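Local coordinates for TOXN (Pectobacterium atrosepticum, PDB 2XDB), which cleaves RNA as the toxic endoribonuclease of a type III toxin-antitoxin system against phage and is bound by repeats of the antitoxin RNA ToxI, at residues 132-135 against 136-140; 39-43 against 44-48; 83-86 against 87-90; 150-153 against 154-158. All blocks are in the same frame, centred on the assembly; numbering follows the deposited sequence.

Contact 1: 132-135 against 136-140. With nucleotides of chain B.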
# COMPACT_ATOMS: atom_id res chain seq x y z
N SER A 132 -4.91 -6.94 -6.61
CA SER A 132 -5.60 -6.51 -5.40
C SER A 132 -6.97 -7.16 -5.32
O SER A 132 -7.37 -7.68 -4.28
CB SER A 132 -5.73 -4.99 -5.34
OG SER A 132 -4.45 -4.39 -5.30
N ASP A 133 -7.69 -7.14 -6.44
CA ASP A 133 -9.03 -7.68 -6.51
C ASP A 133 -9.00 -9.18 -6.20
O ASP A 133 -9.84 -9.67 -5.45
CB ASP A 133 -9.63 -7.43 -7.89
CG ASP A 133 -11.09 -7.88 -7.99
OD1 ASP A 133 -11.86 -7.64 -7.04
OD2 ASP A 133 -11.48 -8.46 -9.03
N THR A 134 -8.05 -9.90 -6.78
CA THR A 134 -8.04 -11.34 -6.61
C THR A 134 -7.60 -11.67 -5.19
O THR A 134 -8.04 -12.65 -4.61
CB THR A 134 -7.12 -12.04 -7.63
OG1 THR A 134 -7.50 -11.66 -8.96
CG2 THR A 134 -7.24 -13.55 -7.50
N LEU A 135 -6.73 -10.83 -4.64
CA LEU A 135 -6.25 -11.03 -3.29
C LEU A 135 -7.41 -11.00 -2.32
O LEU A 135 -7.59 -11.91 -1.50
CB LEU A 135 -5.21 -9.98 -2.92
CG LEU A 135 -4.73 -9.99 -1.48
CD1 LEU A 135 -4.05 -11.31 -1.18
CD2 LEU A 135 -3.79 -8.82 -1.24
N ARG A 136 -8.22 -9.96 -2.42
CA ARG A 136 -9.34 -9.79 -1.51
C ARG A 136 -10.37 -10.89 -1.72
O ARG A 136 -10.92 -11.42 -0.75
CB ARG A 136 -9.96 -8.40 -1.69
CG ARG A 136 -11.24 -8.13 -0.94
CD ARG A 136 -11.74 -6.72 -1.30
NE ARG A 136 -12.95 -6.37 -0.57
CZ ARG A 136 -14.18 -6.63 -0.99
NH1 ARG A 136 -14.37 -7.22 -2.15
NH2 ARG A 136 -15.22 -6.29 -0.24
N ASN A 137 -10.62 -11.28 -2.96
CA ASN A 137 -11.55 -12.36 -3.23
C ASN A 137 -11.13 -13.65 -2.53
O ASN A 137 -11.92 -14.26 -1.81
CB ASN A 137 -11.70 -12.61 -4.72
CG ASN A 137 -12.50 -11.54 -5.40
OD1 ASN A 137 -13.31 -10.87 -4.76
ND2 ASN A 137 -12.28 -11.36 -6.71
N LEU A 138 -9.88 -14.04 -2.73
CA LEU A 138 -9.34 -15.21 -2.06
C LEU A 138 -9.49 -15.10 -0.55
O LEU A 138 -9.83 -16.08 0.12
CB LEU A 138 -7.88 -15.43 -2.45
CG LEU A 138 -7.69 -15.77 -3.93
CD1 LEU A 138 -6.24 -16.07 -4.27
CD2 LEU A 138 -8.53 -16.95 -4.31
N VAL A 139 -9.26 -13.91 0.01
CA VAL A 139 -9.36 -13.79 1.45
C VAL A 139 -10.81 -13.94 1.92
O VAL A 139 -11.08 -14.59 2.93
CB VAL A 139 -8.67 -12.51 1.99
CG1 VAL A 139 -9.03 -12.27 3.44
CG2 VAL A 139 -7.18 -12.63 1.87
N LEU A 140 -11.76 -13.38 1.17
CA LEU A 140 -13.17 -13.57 1.48
C LEU A 140 -13.54 -15.03 1.47
O LEU A 140 -14.36 -15.47 2.26
CB LEU A 140 -14.09 -12.89 0.48
CG LEU A 140 -14.07 -11.37 0.46
CD1 LEU A 140 -15.39 -10.89 -0.09
CD2 LEU A 140 -13.83 -10.84 1.85
P U B 21 -11.24 -14.31 -9.03
OP1 U B 21 -10.07 -13.51 -9.50
OP2 U B 21 -11.51 -14.40 -7.57
O5' U B 21 -12.55 -13.83 -9.79
C5' U B 21 -13.80 -14.46 -9.57
C4' U B 21 -14.63 -14.58 -10.83
O4' U B 21 -14.83 -13.28 -11.45
C3' U B 21 -14.07 -15.49 -11.93
O3' U B 21 -15.15 -16.16 -12.58
C2' U B 21 -13.47 -14.48 -12.91
O2' U B 21 -13.33 -14.96 -14.23
C1' U B 21 -14.51 -13.36 -12.83
N1 U B 21 -14.19 -12.01 -13.38
C2 U B 21 -12.90 -11.63 -13.72
O2 U B 21 -11.92 -12.34 -13.60
N3 U B 21 -12.79 -10.35 -14.21
C4 U B 21 -13.79 -9.42 -14.40
O4 U B 21 -13.53 -8.30 -14.85
C5 U B 21 -15.10 -9.88 -14.03
C6 U B 21 -15.24 -11.12 -13.55
O HOH W 1 -14.32 -8.83 -7.35
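The backbone N of Leu-138 donates to Thr-134 O over 3.0 Å in a nearly straight bond, 174° at the hydrogen. Four such i to i+4 bonds join 132-135 to 136-139 in the closing turns of the alpha-helix 125-140; Arg-136 to Ser-132, Asn-137 to Asp-133 and Val-139 to Leu-135 are the others, and Leu-140 N to Arg-136 O continues the series. One flank of these turns receives the RNA backbone. Asn-137 ND2 makes a weak bond to OP2 of U21 of chain B at 3.3 Å, while Thr-134 OG1 lies 3.2 Å from OP1, although Ser-130 O competes for its single proton. Short, uncharged side chains with polar hydrogens suit a phosphate lying this close to the helix. With its CG anti to the carbonyl carbon (chi1 -74°), Asn-137 leans back toward the preceding turn, bringing ND2 near both the nucleotide and Asp-133. A water joins those two residues, donating to Asp-133 OD1 at 2.8 Å and accepting weakly from Asn-137 ND2; the carboxylate and amide planes stand 71° apart. Leu-135 and Leu-138 both pack on Met-144, and Leu-138 also meets a uracil base of the RNA. Arg-136 leaves as an extended chain whose NE forms a salt bridge with Glu-154. Thr-134 CG2, itself near OP1 of U21 of chain B, touches Leu-138 CD1 at 4.2 Å.

Contact 2: 39-43 against 44-48. With SO4 (sulfate ion), chain E.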
# COMPACT_ATOMS: atom_id res chain seq x y z
N VAL A 39 -5.83 1.16 -5.16
CA VAL A 39 -5.29 -0.02 -5.69
C VAL A 39 -6.51 -0.90 -5.98
O VAL A 39 -6.49 -1.72 -6.89
CB VAL A 39 -4.37 -0.54 -4.59
CG1 VAL A 39 -5.04 -1.63 -3.74
CG2 VAL A 39 -3.02 -0.91 -5.14
N LEU A 40 -7.58 -0.67 -5.22
CA LEU A 40 -8.86 -1.36 -5.39
C LEU A 40 -9.99 -0.47 -4.92
O LEU A 40 -9.92 0.13 -3.84
CB LEU A 40 -8.92 -2.64 -4.55
CG LEU A 40 -9.71 -3.84 -5.04
CD1 LEU A 40 -10.14 -4.70 -3.88
CD2 LEU A 40 -10.91 -3.39 -5.80
N GLU A 41 -11.05 -0.40 -5.71
CA GLU A 41 -12.26 0.27 -5.29
C GLU A 41 -13.43 -0.65 -5.56
O GLU A 41 -13.74 -0.94 -6.70
CB GLU A 41 -12.43 1.58 -6.05
CG GLU A 41 -13.66 2.35 -5.61
CD GLU A 41 -13.65 3.79 -6.10
OE1 GLU A 41 -12.70 4.16 -6.83
OE2 GLU A 41 -14.59 4.53 -5.74
N ILE A 42 -14.07 -1.13 -4.50
CA ILE A 42 -15.11 -2.14 -4.64
C ILE A 42 -16.06 -2.10 -3.46
O ILE A 42 -15.65 -1.82 -2.32
CB ILE A 42 -14.51 -3.56 -4.77
CG1 ILE A 42 -15.61 -4.58 -5.06
CG2 ILE A 42 -13.76 -3.96 -3.49
CD1 ILE A 42 -15.06 -5.91 -5.56
N GLN A 43 -17.33 -2.38 -3.74
CA GLN A 43 -18.37 -2.33 -2.72
C GLN A 43 -18.37 -1.00 -1.97
O GLN A 43 -18.66 -0.95 -0.77
CB GLN A 43 -18.17 -3.48 -1.72
CG GLN A 43 -18.50 -4.83 -2.29
CD GLN A 43 -19.98 -4.98 -2.63
OE1 GLN A 43 -20.43 -6.06 -3.01
NE2 GLN A 43 -20.73 -3.90 -2.48
N GLY A 44 -18.03 0.07 -2.66
CA GLY A 44 -17.92 1.36 -2.01
C GLY A 44 -16.73 1.52 -1.07
O GLY A 44 -16.75 2.40 -0.21
N HIS A 45 -15.70 0.70 -1.22
CA HIS A 45 -14.47 0.91 -0.45
C HIS A 45 -13.30 1.33 -1.33
O HIS A 45 -13.19 0.90 -2.48
CB HIS A 45 -14.10 -0.33 0.34
CG HIS A 45 -15.25 -0.96 1.05
ND1 HIS A 45 -16.00 -0.28 1.99
CD2 HIS A 45 -15.79 -2.19 0.96
CE1 HIS A 45 -16.95 -1.08 2.44
NE2 HIS A 45 -16.84 -2.25 1.83
N LYS A 46 -12.42 2.16 -0.77
CA LYS A 46 -11.18 2.54 -1.44
C LYS A 46 -9.99 2.03 -0.65
O LYS A 46 -9.81 2.39 0.52
CB LYS A 46 -11.10 4.05 -1.60
CG LYS A 46 -12.26 4.58 -2.41
CD LYS A 46 -12.26 6.07 -2.60
CE LYS A 46 -13.40 6.42 -3.54
NZ LYS A 46 -13.56 7.87 -3.77
N TYR A 47 -9.19 1.18 -1.29
CA TYR A 47 -8.01 0.62 -0.64
C TYR A 47 -6.73 1.32 -1.03
O TYR A 47 -6.52 1.65 -2.20
CB TYR A 47 -7.90 -0.87 -0.99
CG TYR A 47 -8.73 -1.75 -0.10
CD1 TYR A 47 -8.19 -2.31 1.05
CD2 TYR A 47 -10.06 -2.01 -0.39
CE1 TYR A 47 -8.94 -3.10 1.88
CE2 TYR A 47 -10.82 -2.80 0.43
CZ TYR A 47 -10.26 -3.34 1.57
OH TYR A 47 -11.02 -4.14 2.39
N LEU A 48 -5.86 1.54 -0.05
CA LEU A 48 -4.49 1.96 -0.32
C LEU A 48 -3.56 0.86 0.18
O LEU A 48 -3.88 0.18 1.16
CB LEU A 48 -4.15 3.26 0.39
CG LEU A 48 -4.95 4.51 0.04
CD1 LEU A 48 -4.37 5.73 0.75
CD2 LEU A 48 -4.95 4.71 -1.47
S SO4 E . -18.26 -1.92 -7.46
O1 SO4 E . -19.54 -1.74 -8.15
O2 SO4 E . -17.35 -2.67 -8.31
O3 SO4 E . -17.69 -0.61 -7.16
O4 SO4 E . -18.49 -2.66 -6.22
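Ile-42 and His-45 close a beta hairpin with a two-residue loop through paired backbone bonds, Ile-42 N to His-45 O at 3.0 Å and His-45 N to Ile-42 O at 2.8 Å. The type I' turn places Gln-43 and Gly-44 at positive phi, a backbone shape that glycine adopts with ease. Farther along, Val-39 N bonds to Tyr-47 O and Tyr-47 N to Leu-40 O, and Glu-41 CA offers its hydrogen to His-45 O. Among the charged groups, Glu-41 has CG anti to the backbone N (chi1 -178°) and an extended chain, which lays it alongside Lys-46. Glu-41 OE2 stays 4.0 Å from Lys-46 NZ, beyond a salt bridge, and the ammonium pairs instead with Glu-94. At the turn, the carbonyl oxygen of Gln-43 lies over one face of the His-45 ring, whose ND1 bonds to Tyr-157 OH. Gln-43 N donates to O4 of the sulfate of chain E, probably from the crystallisation liquor, at 2.8 Å. Apolar packing fills the other end, where Val-39 CG1 meets Tyr-47 CB at 4.0 Å. Strand 45-52 lies between 35-42 and 80-91; helix 125-140 covers Val-39, Leu-40 and Ile-42, and Glu-154 of helix 150-156 receives the Tyr-47 hydroxyl.

Contact 3: 83-86 against 87-90. With nucleotides of chain B.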
# COMPACT_ATOMS: atom_id res chain seq x y z
N LEU A 83 8.73 -2.88 -2.69
CA LEU A 83 7.53 -3.55 -3.15
C LEU A 83 6.29 -2.97 -2.52
O LEU A 83 6.36 -2.37 -1.47
CB LEU A 83 7.60 -5.05 -2.87
CG LEU A 83 7.63 -5.57 -1.43
CD1 LEU A 83 6.27 -5.43 -0.78
CD2 LEU A 83 8.07 -7.02 -1.44
N ILE A 84 5.16 -3.15 -3.20
CA ILE A 84 3.86 -2.76 -2.67
C ILE A 84 3.34 -3.94 -1.86
O ILE A 84 3.20 -5.04 -2.39
CB ILE A 84 2.87 -2.48 -3.79
CG1 ILE A 84 3.38 -1.38 -4.71
CG2 ILE A 84 1.53 -2.09 -3.23
CD1 ILE A 84 2.45 -1.12 -5.90
N ASN A 85 3.08 -3.74 -0.58
CA ASN A 85 2.63 -4.84 0.26
C ASN A 85 1.11 -4.99 0.25
O ASN A 85 0.41 -4.63 1.20
CB ASN A 85 3.15 -4.68 1.68
CG ASN A 85 3.88 -5.90 2.17
OD1 ASN A 85 3.59 -7.03 1.75
ND2 ASN A 85 4.83 -5.70 3.06
N LEU A 86 0.60 -5.53 -0.86
CA LEU A 86 -0.83 -5.67 -1.04
C LEU A 86 -1.55 -6.37 0.13
O LEU A 86 -2.69 -6.03 0.45
CB LEU A 86 -1.12 -6.41 -2.35
CG LEU A 86 -0.63 -5.68 -3.59
CD1 LEU A 86 -0.80 -6.55 -4.80
CD2 LEU A 86 -1.37 -4.35 -3.75
N LYS A 87 -0.91 -7.34 0.77
CA LYS A 87 -1.60 -8.11 1.80
C LYS A 87 -1.91 -7.30 3.04
O LYS A 87 -2.66 -7.74 3.90
CB LYS A 87 -0.84 -9.39 2.16
CG LYS A 87 0.57 -9.21 2.62
CD LYS A 87 1.14 -10.59 2.97
CE LYS A 87 2.42 -10.52 3.76
NZ LYS A 87 3.48 -9.84 2.97
N PHE A 88 -1.34 -6.11 3.13
CA PHE A 88 -1.69 -5.20 4.22
C PHE A 88 -2.32 -3.91 3.74
O PHE A 88 -2.21 -2.90 4.40
CB PHE A 88 -0.47 -4.87 5.05
CG PHE A 88 0.24 -6.07 5.57
CD1 PHE A 88 1.59 -6.23 5.37
CD2 PHE A 88 -0.47 -7.05 6.23
CE1 PHE A 88 2.24 -7.35 5.84
CE2 PHE A 88 0.18 -8.18 6.71
CZ PHE A 88 1.53 -8.33 6.50
N MET A 89 -2.99 -3.95 2.59
CA MET A 89 -3.77 -2.80 2.14
C MET A 89 -4.96 -2.60 3.08
O MET A 89 -5.37 -3.54 3.76
CB MET A 89 -4.27 -3.03 0.72
CG MET A 89 -5.24 -4.18 0.60
SD MET A 89 -5.74 -4.42 -1.11
CE MET A 89 -6.90 -5.77 -0.91
N ILE A 90 -5.50 -1.38 3.11
CA ILE A 90 -6.55 -1.05 4.06
C ILE A 90 -7.61 -0.14 3.47
O ILE A 90 -7.32 0.68 2.60
CB ILE A 90 -5.96 -0.39 5.31
CG1 ILE A 90 -5.22 0.90 4.95
CG2 ILE A 90 -5.01 -1.33 6.03
CD1 ILE A 90 -4.63 1.58 6.18
P U B 2 8.53 -6.94 6.99
OP1 U B 2 9.57 -7.92 6.64
OP2 U B 2 7.97 -6.05 5.94
O5' U B 2 7.37 -7.71 7.73
C5' U B 2 7.62 -8.64 8.77
C4' U B 2 6.32 -9.15 9.34
O4' U B 2 5.61 -8.09 10.02
C3' U B 2 5.33 -9.66 8.31
O3' U B 2 5.62 -10.98 7.91
C2' U B 2 4.01 -9.54 9.04
O2' U B 2 3.89 -10.60 9.96
C1' U B 2 4.22 -8.25 9.83
N1 U B 2 3.70 -7.02 9.18
C2 U B 2 2.37 -6.71 9.33
O2 U B 2 1.61 -7.42 9.95
N3 U B 2 1.96 -5.56 8.72
C4 U B 2 2.74 -4.68 8.00
O4 U B 2 2.24 -3.67 7.51
C5 U B 2 4.11 -5.07 7.90
C6 U B 2 4.53 -6.19 8.48
P U B 3 4.91 -11.61 6.63
OP1 U B 3 4.66 -10.49 5.69
OP2 U B 3 3.76 -12.40 7.13
O5' U B 3 6.08 -12.52 6.07
C5' U B 3 7.12 -11.88 5.35
C4' U B 3 8.47 -12.50 5.64
O4' U B 3 8.94 -12.08 6.94
C3' U B 3 8.49 -14.01 5.71
O3' U B 3 8.51 -14.59 4.42
C2' U B 3 9.74 -14.27 6.53
O2' U B 3 10.90 -14.11 5.72
C1' U B 3 9.70 -13.12 7.52
N1 U B 3 9.09 -13.47 8.82
C2 U B 3 9.35 -12.63 9.88
O2 U B 3 10.04 -11.63 9.78
N3 U B 3 8.77 -13.00 11.06
C4 U B 3 7.97 -14.10 11.28
O4 U B 3 7.52 -14.29 12.41
C5 U B 3 7.75 -14.93 10.13
C6 U B 3 8.31 -14.59 8.96
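Asn-85 and Lys-87 meet across a tight break in strand 80-91, where Asn-85 is the centre of an inverse gamma turn. Two successive i to i+3 backbone bonds, Phe-88 N to Asn-85 O and Met-89 N to Leu-86 O, each 3.0 Å long, make a short 3-10 turn at Leu-86 and Lys-87. From CB of Lys-87, CG lies between the backbone N and the carbonyl carbon (chi1 57°), which carries the chain across one face of the Phe-88 ring. CG stands 4.0 Å above that ring's centre and also approaches Asn-85 OD1; CD leads on to CE, which runs beside OP1 of U3 of chain B. A bend at the last torsion (chi4 -62°) turns NZ back to donate to Asn-85 OD1 at 3.1 Å, while the same nitrogen stays 3.0 Å from that phosphate OP1. On the other face of the Phe-88 ring lies the uracil of U2 of chain B, its N3 3.3 Å above the ring centre. Each residue type suits its task: a flat aromatic for a base, a long cationic chain for a phosphate, an amide oxygen to position the ammonium. This chemistry is consistent with the corner gripping a base and a phosphate together, the lysine's positive charge probably steadying the phosphate of U3.

Contact 4: 150-153 against 154-158. With SO4 (sulfate ion), chain C.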
# COMPACT_ATOMS: atom_id res chain seq x y z
N PHE A 150 -9.77 -8.15 5.76
CA PHE A 150 -10.50 -7.15 4.97
C PHE A 150 -11.97 -6.99 5.35
O PHE A 150 -12.48 -5.87 5.37
CB PHE A 150 -10.37 -7.42 3.49
CG PHE A 150 -8.95 -7.51 3.00
CD1 PHE A 150 -8.07 -6.46 3.20
CD2 PHE A 150 -8.51 -8.64 2.32
CE1 PHE A 150 -6.76 -6.53 2.75
CE2 PHE A 150 -7.20 -8.73 1.87
CZ PHE A 150 -6.32 -7.67 2.08
N SER A 151 -12.67 -8.08 5.65
CA SER A 151 -14.09 -7.98 6.03
C SER A 151 -14.27 -7.22 7.34
O SER A 151 -15.19 -6.40 7.48
CB SER A 151 -14.72 -9.36 6.17
OG SER A 151 -14.52 -10.16 5.01
N LEU A 152 -13.41 -7.51 8.32
CA LEU A 152 -13.50 -6.88 9.63
C LEU A 152 -13.22 -5.38 9.49
O LEU A 152 -13.99 -4.55 9.98
CB LEU A 152 -12.52 -7.53 10.61
CG LEU A 152 -12.93 -7.68 12.08
CD1 LEU A 152 -11.75 -7.54 13.04
CD2 LEU A 152 -13.99 -6.68 12.43
N LEU A 153 -12.10 -5.04 8.84
CA LEU A 153 -11.76 -3.65 8.59
C LEU A 153 -12.91 -2.98 7.85
O LEU A 153 -13.33 -1.87 8.19
CB LEU A 153 -10.48 -3.52 7.77
CG LEU A 153 -9.18 -3.93 8.46
CD1 LEU A 153 -7.95 -3.53 7.62
CD2 LEU A 153 -9.09 -3.30 9.82
N GLU A 154 -13.43 -3.64 6.82
CA GLU A 154 -14.50 -3.03 6.06
C GLU A 154 -15.70 -2.80 6.94
O GLU A 154 -16.50 -1.92 6.66
CB GLU A 154 -14.89 -3.89 4.87
CG GLU A 154 -13.92 -3.76 3.74
CD GLU A 154 -14.19 -4.75 2.65
OE1 GLU A 154 -13.24 -5.05 1.90
OE2 GLU A 154 -15.34 -5.23 2.55
N GLU A 155 -15.83 -3.60 7.99
CA GLU A 155 -16.97 -3.54 8.89
C GLU A 155 -16.87 -2.38 9.88
O GLU A 155 -17.88 -1.77 10.17
CB GLU A 155 -17.13 -4.86 9.65
CG GLU A 155 -18.28 -4.89 10.67
CD GLU A 155 -19.63 -5.32 10.08
OE1 GLU A 155 -19.76 -5.41 8.84
OE2 GLU A 155 -20.57 -5.57 10.87
N LYS A 156 -15.68 -2.07 10.38
CA LYS A 156 -15.55 -1.02 11.41
C LYS A 156 -15.04 0.35 10.92
O LYS A 156 -15.24 1.36 11.60
CB LYS A 156 -14.65 -1.46 12.57
CG LYS A 156 -14.88 -2.87 13.09
CD LYS A 156 -16.32 -3.10 13.50
CE LYS A 156 -16.67 -2.38 14.78
NZ LYS A 156 -17.77 -3.11 15.48
N TYR A 157 -14.36 0.40 9.79
CA TYR A 157 -13.61 1.61 9.47
C TYR A 157 -14.44 2.89 9.41
O TYR A 157 -13.98 3.95 9.84
CB TYR A 157 -12.76 1.45 8.22
CG TYR A 157 -13.47 1.65 6.90
CD1 TYR A 157 -13.35 2.84 6.19
CD2 TYR A 157 -14.22 0.63 6.33
CE1 TYR A 157 -13.98 3.02 4.96
CE2 TYR A 157 -14.85 0.81 5.10
CZ TYR A 157 -14.72 2.00 4.43
OH TYR A 157 -15.34 2.16 3.21
N ARG A 158 -15.67 2.83 8.90
CA ARG A 158 -16.45 4.07 8.85
C ARG A 158 -16.98 4.51 10.22
O ARG A 158 -17.67 5.52 10.32
CB ARG A 158 -17.55 4.01 7.79
CG ARG A 158 -17.02 4.26 6.39
CD ARG A 158 -18.07 4.17 5.31
NE ARG A 158 -17.45 3.97 4.00
CZ ARG A 158 -16.76 4.90 3.33
NH1 ARG A 158 -16.60 6.12 3.85
NH2 ARG A 158 -16.23 4.61 2.15
S SO4 C . -15.21 9.17 1.73
O1 SO4 C . -16.61 8.89 2.04
O2 SO4 C . -15.13 9.62 0.35
O3 SO4 C . -14.71 10.22 2.62
O4 SO4 C . -14.42 7.96 1.91
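With CG anti to its carbonyl carbon (chi1 -78°) and the rest of the chain extended (chi2 171°), Glu-154 runs back past the carbonyl of Phe-150, and its OE1 stops 4.0 Å from Phe-150 CB. Tyr-157 takes a different torsion: its CG stands between the backbone N and the carbonyl carbon (chi1 83°), which sets Leu-153 O at the ring edge, near its plane and beside CD2. These groups belong to the short helix 150-156 and its C-terminal end. Glu-154 N bonds to Phe-150 O at 2.8 Å. Lys-156 N to Leu-152 O and Tyr-157 N to Leu-153 O follow the same i to i+4 pattern, but each of these two carbonyls is shared with a weak i+3 donor, Glu-155 N and Lys-156 N respectively. The Glu-154 carboxylate suits its place between donors, Tyr-47 of strand 45-52 and Arg-136 of helix 125-140. Leu-152 CD2 touches Lys-156 CG at 4.0 Å, both side chains resting on Phe-17 of helix 8-17. Leu-153 turns instead to strand 80-91, against Ile-90 and Pro-91. Past the helix, Tyr-157 CE1 lies 3.6 Å above the centre of the Arg-158 guanidinium, and Arg-158 CG sits over the tyrosine ring toward its rim. Arg-158 NH2 bonds to Gly-44 O, and NH1 weakly to O1 (3.3 Å) and O4 (3.4 Å) of the sulfate of chain C, probably from the crystallisation liquor.

In the fold
Glu-154 of contact 4 ties three contacts together: its OE1 takes Arg-136 NE of contact 1 in a 2.8 Å salt bridge and lies 2.5 Å from Tyr-47 OH of contact 2, a probable hydrogen bond. A second link, His-45 ND1 to Tyr-157 OH at 2.8 Å, joins contacts 2 and 4. Between contacts 2 and 3 a probable hydrogen bond, Leu-48 O to Ile-90 N at 3.0 Å, joins neighbouring strands 45-52 and 80-91, and Leu-135 CD2 of contact 1 packs 3.4 Å from Leu-86 O of contact 3. Contacts 1 and 3, with centres 12 Å apart, touch the bound RNA at separate nucleotides, whereas the nearest atoms of contacts 2 and 4 are about 9 and 10 Å from it.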